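Local structure of muconate lactonizing enzyme (3I4K) at residues Glu252-Trp255 against Glu259-Ala262; Thr277-Gly280 against Glu284-Lys287. The protein belongs to the muconate lactonizing enzymes of the enolase superfamily and holds a magnesium ion in its TIM-barrel-like C-terminal domain. One frame throughout, in Å; residues are numbered along the deposited sequence.

Interaction 1 (Glu252-Trp255 against Glu259-Ala262)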
loop_
_atom_site.group_PDB
_atom_site.type_symbol
_atom_site.label_atom_id
_atom_site.label_comp_id
_atom_site.label_asym_id
_atom_site.label_seq_id
_atom_site.Cartn_x
_atom_site.Cartn_y
_atom_site.Cartn_z
ATOM N N GLU A 252 6.729 -18.343 6.559
ATOM C CA GLU A 252 5.424 -18.818 7.015
ATOM C C GLU A 252 4.849 -17.950 8.126
ATOM O O GLU A 252 3.643 -17.960 8.346
ATOM C CB GLU A 252 5.449 -20.293 7.460
ATOM C CG GLU A 252 6.810 -20.931 7.641
ATOM C CD GLU A 252 7.493 -21.323 6.341
ATOM O OE1 GLU A 252 7.343 -22.475 5.877
ATOM O OE2 GLU A 252 8.196 -20.470 5.786
ATOM N N SER A 253 5.695 -17.202 8.830
ATOM C CA SER A 253 5.201 -16.323 9.885
ATOM C C SER A 253 4.461 -15.111 9.316
ATOM O O SER A 253 3.685 -14.475 10.028
ATOM C CB SER A 253 6.350 -15.796 10.759
ATOM O OG SER A 253 6.894 -16.804 11.588
ATOM N N VAL A 254 4.694 -14.778 8.048
ATOM C CA VAL A 254 4.038 -13.605 7.468
ATOM C C VAL A 254 3.275 -13.836 6.167
ATOM O O VAL A 254 3.872 -13.943 5.108
ATOM C CB VAL A 254 5.057 -12.447 7.201
ATOM C CG1 VAL A 254 4.336 -11.247 6.558
ATOM C CG2 VAL A 254 5.733 -12.018 8.510
ATOM N N TRP A 255 1.951 -13.893 6.267
ATOM C CA TRP A 255 1.077 -14.055 5.103
ATOM C C TRP A 255 0.253 -12.761 4.942
ATOM O O TRP A 255 0.052 -12.264 3.832
ATOM C CB TRP A 255 0.052 -15.171 5.318
ATOM C CG TRP A 255 0.514 -16.584 5.402
ATOM C CD1 TRP A 255 1.574 -17.071 6.102
ATOM C CD2 TRP A 255 -0.219 -17.725 4.934
ATOM N NE1 TRP A 255 1.539 -18.454 6.119
ATOM C CE2 TRP A 255 0.445 -18.877 5.409
ATOM C CE3 TRP A 255 -1.383 -17.881 4.167
ATOM C CZ2 TRP A 255 -0.019 -20.174 5.145
ATOM C CZ3 TRP A 255 -1.846 -19.173 3.904
ATOM C CH2 TRP A 255 -1.164 -20.301 4.395
ATOM N N GLU A 259 0.049 -9.879 10.231
ATOM C CA GLU A 259 1.178 -10.701 10.635
ATOM C C GLU A 259 2.493 -9.966 10.344
ATOM O O GLU A 259 3.478 -10.169 11.037
ATOM C CB GLU A 259 1.134 -12.064 9.926
ATOM C CG GLU A 259 -0.141 -12.848 10.230
ATOM C CD GLU A 259 -0.183 -14.206 9.551
ATOM O OE1 GLU A 259 0.246 -14.309 8.379
ATOM O OE2 GLU A 259 -0.655 -15.168 10.188
ATOM N N ALA A 260 2.517 -9.105 9.332
ATOM C CA ALA A 260 3.745 -8.353 9.062
ATOM C C ALA A 260 3.968 -7.352 10.214
ATOM O O ALA A 260 5.101 -7.096 10.637
ATOM C CB ALA A 260 3.635 -7.608 7.739
ATOM N N LEU A 261 2.867 -6.788 10.700
ATOM C CA LEU A 261 2.885 -5.830 11.790
ATOM C C LEU A 261 3.375 -6.527 13.065
ATOM O O LEU A 261 4.123 -5.940 13.850
ATOM C CB LEU A 261 1.470 -5.291 12.031
ATOM C CG LEU A 261 1.262 -3.850 12.516
ATOM C CD1 LEU A 261 -0.096 -3.767 13.209
ATOM C CD2 LEU A 261 2.378 -3.406 13.449
ATOM N N ALA A 262 2.948 -7.778 13.256
ATOM C CA ALA A 262 3.325 -8.554 14.430
ATOM C C ALA A 262 4.836 -8.803 14.457
ATOM O O ALA A 262 5.470 -8.738 15.516
ATOM C CB ALA A 262 2.560 -9.883 14.459
HETATM O O HOH W 1 1.286 -17.049 9.638
#
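V254 and E259 bring the two backbones nearest, CA atoms 5.2 Å apart, where the irregular loop 252-255 runs past the first turn of helix 257-266. E259 reaches back with its chain extended beyond CG (chi2 -179°), sending the carboxylate past the S253 carbonyl, whose O lies 3.5 Å from E259 CB. Its OE1 accepts a hydrogen bond from W255 N at 2.7 Å, nearly along the C-O axis and with an N-H...O angle of 150°. T256 N donates to OE1 as well, so two successive backbone N-H groups grip one oxygen close to the start of the helix, probably stabilising its charge. The other oxygen is held through water 1, which donates to E259 OE2 and to E252 O, 2.8 Å each. The W255 and E259 side chains run side by side, E259 OE1 3.2 Å from W255 CB, with ring and carboxylate planes 78° apart. On the apolar side V254 CG1 meets A260 CB at 3.9 Å. A beta-alpha loop of the barrel, coming from strand 247-250 by way of the magnesium ligand D251, is pinned here by the glutamate of the helix it enters; S253 packs on helix 234-244, and W255 meets Y105 of helix 104-121 edge-to-face.

Interaction 2 (Thr277-Gly280 against Glu284-Lys287)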
loop_
_atom_site.group_PDB
_atom_site.type_symbol
_atom_site.label_atom_id
_atom_site.label_comp_id
_atom_site.label_asym_id
_atom_site.label_seq_id
_atom_site.Cartn_x
_atom_site.Cartn_y
_atom_site.Cartn_z
ATOM N N THR A 277 1.521 -14.567 -4.137
ATOM C CA THR A 277 0.596 -15.681 -3.978
ATOM C C THR A 277 0.180 -15.889 -2.518
ATOM O O THR A 277 -1.015 -15.951 -2.203
ATOM C CB THR A 277 1.205 -16.993 -4.535
ATOM O OG1 THR A 277 2.567 -17.124 -4.103
ATOM C CG2 THR A 277 1.165 -16.984 -6.067
ATOM N N LYS A 278 1.170 -15.975 -1.635
ATOM C CA LYS A 278 0.927 -16.181 -0.214
ATOM C C LYS A 278 0.167 -15.030 0.452
ATOM O O LYS A 278 -0.579 -15.257 1.398
ATOM C CB LYS A 278 2.255 -16.396 0.513
ATOM C CG LYS A 278 2.145 -16.481 2.044
ATOM C CD LYS A 278 3.534 -16.540 2.706
ATOM C CE LYS A 278 4.405 -15.341 2.310
ATOM N NZ LYS A 278 5.698 -15.296 3.068
ATOM N N HIS A 279 0.342 -13.807 -0.045
ATOM C CA HIS A 279 -0.327 -12.666 0.560
ATOM C C HIS A 279 -1.746 -12.474 0.081
ATOM O O HIS A 279 -2.471 -11.614 0.582
ATOM C CB HIS A 279 0.488 -11.395 0.333
ATOM C CG HIS A 279 1.855 -11.453 0.935
ATOM N ND1 HIS A 279 2.080 -11.896 2.221
ATOM C CD2 HIS A 279 3.067 -11.120 0.434
ATOM C CE1 HIS A 279 3.374 -11.833 2.484
ATOM N NE2 HIS A 279 3.996 -11.366 1.417
ATOM N N GLY A 280 -2.149 -13.280 -0.892
ATOM C CA GLY A 280 -3.504 -13.175 -1.396
ATOM C C GLY A 280 -3.721 -12.100 -2.438
ATOM O O GLY A 280 -4.782 -11.477 -2.473
ATOM N N GLU A 284 -2.817 -6.965 -1.619
ATOM C CA GLU A 284 -2.329 -7.336 -0.294
ATOM C C GLU A 284 -0.821 -7.227 -0.217
ATOM O O GLU A 284 -0.285 -6.750 0.783
ATOM C CB GLU A 284 -2.762 -8.756 0.069
ATOM C CG GLU A 284 -4.248 -8.871 0.368
ATOM C CD GLU A 284 -4.687 -7.929 1.480
ATOM O OE1 GLU A 284 -4.162 -8.054 2.604
ATOM O OE2 GLU A 284 -5.555 -7.065 1.241
ATOM N N SER A 285 -0.139 -7.657 -1.276
ATOM C CA SER A 285 1.314 -7.593 -1.331
ATOM C C SER A 285 1.819 -6.152 -1.157
ATOM O O SER A 285 2.882 -5.932 -0.571
ATOM C CB SER A 285 1.823 -8.158 -2.659
ATOM O OG SER A 285 1.606 -9.557 -2.749
ATOM N N LYS A 286 1.089 -5.176 -1.691
ATOM C CA LYS A 286 1.497 -3.772 -1.530
ATOM C C LYS A 286 1.445 -3.396 -0.051
ATOM O O LYS A 286 2.272 -2.620 0.441
ATOM C CB LYS A 286 0.569 -2.824 -2.301
ATOM C CG LYS A 286 0.896 -2.654 -3.775
ATOM C CD LYS A 286 2.295 -2.087 -3.982
ATOM C CE LYS A 286 2.535 -1.750 -5.439
ATOM N NZ LYS A 286 3.904 -1.202 -5.630
ATOM N N LYS A 287 0.458 -3.947 0.653
ATOM C CA LYS A 287 0.296 -3.663 2.074
ATOM C C LYS A 287 1.448 -4.253 2.877
ATOM O O LYS A 287 1.977 -3.601 3.782
ATOM C CB LYS A 287 -1.042 -4.209 2.573
ATOM C CG LYS A 287 -2.245 -3.653 1.803
ATOM C CD LYS A 287 -3.544 -4.159 2.394
ATOM C CE LYS A 287 -4.743 -3.751 1.553
ATOM N NZ LYS A 287 -5.985 -4.343 2.112
HETATM O O HOH W 2 -5.045 -8.821 -2.871
#
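E284 lays its CB and CG over the carbonyl oxygen of H279: E284 CB is 2.9 Å from H279 O, a short contact, and CG follows at 3.3 Å. Beyond CG the glutamate chain bends (chi2 -57°), swinging the carboxylate away from the loop and back to its own helix. There K287 NZ forms a salt bridge with E284 OE2 at 2.9 Å, on the syn side and 25° out of the carboxylate plane; the same lysine also pairs with E293 of the second subunit. S285 OG sits at the edge of the H279 imidazole, in the ring plane, 3.8 Å from H279 CD2. This is packing, since S285 OG bonds to G281 O and H279 ND1 to W255 O. The arrangement is a beta-alpha loop of the barrel folding onto the helix it leads into, between strand 271-274 and helix 282-294. Residues 277-280 make a type I beta turn, closed by G280 N to T277 O at 3.2 Å. G280, the last residue of the turn, has a positive phi (83°), backbone territory that glycine readily adopts. Water 2 then spans the gap to the helix, donating to G280 O at 2.7 Å and accepting from E284 N at 3.2 Å. F317 of helix 308-320 and L274 of strand 271-274 pack against S285.

Overall arrangement
Coming from the N terminus, the chain passes the N-terminal domain and enters the barrel, where interaction 1 closes the short loop between strand 247-250 and helix 257-266. After that helix and strand 271-274, interaction 2 closes the next such loop, leading into helix 282-294. The two are in series, neither nesting nor crossing, with centres 11 Å apart. Their loops touch directly: the aliphatic chain of K278 lies against the W255 ring, CG to CG 3.7 Å. K278 NZ makes a salt bridge to D251, so the second loop reaches a magnesium ligand at the start of the first. W61, from the N-terminal domain, packs on both W255 and K278, so both loops meet that domain.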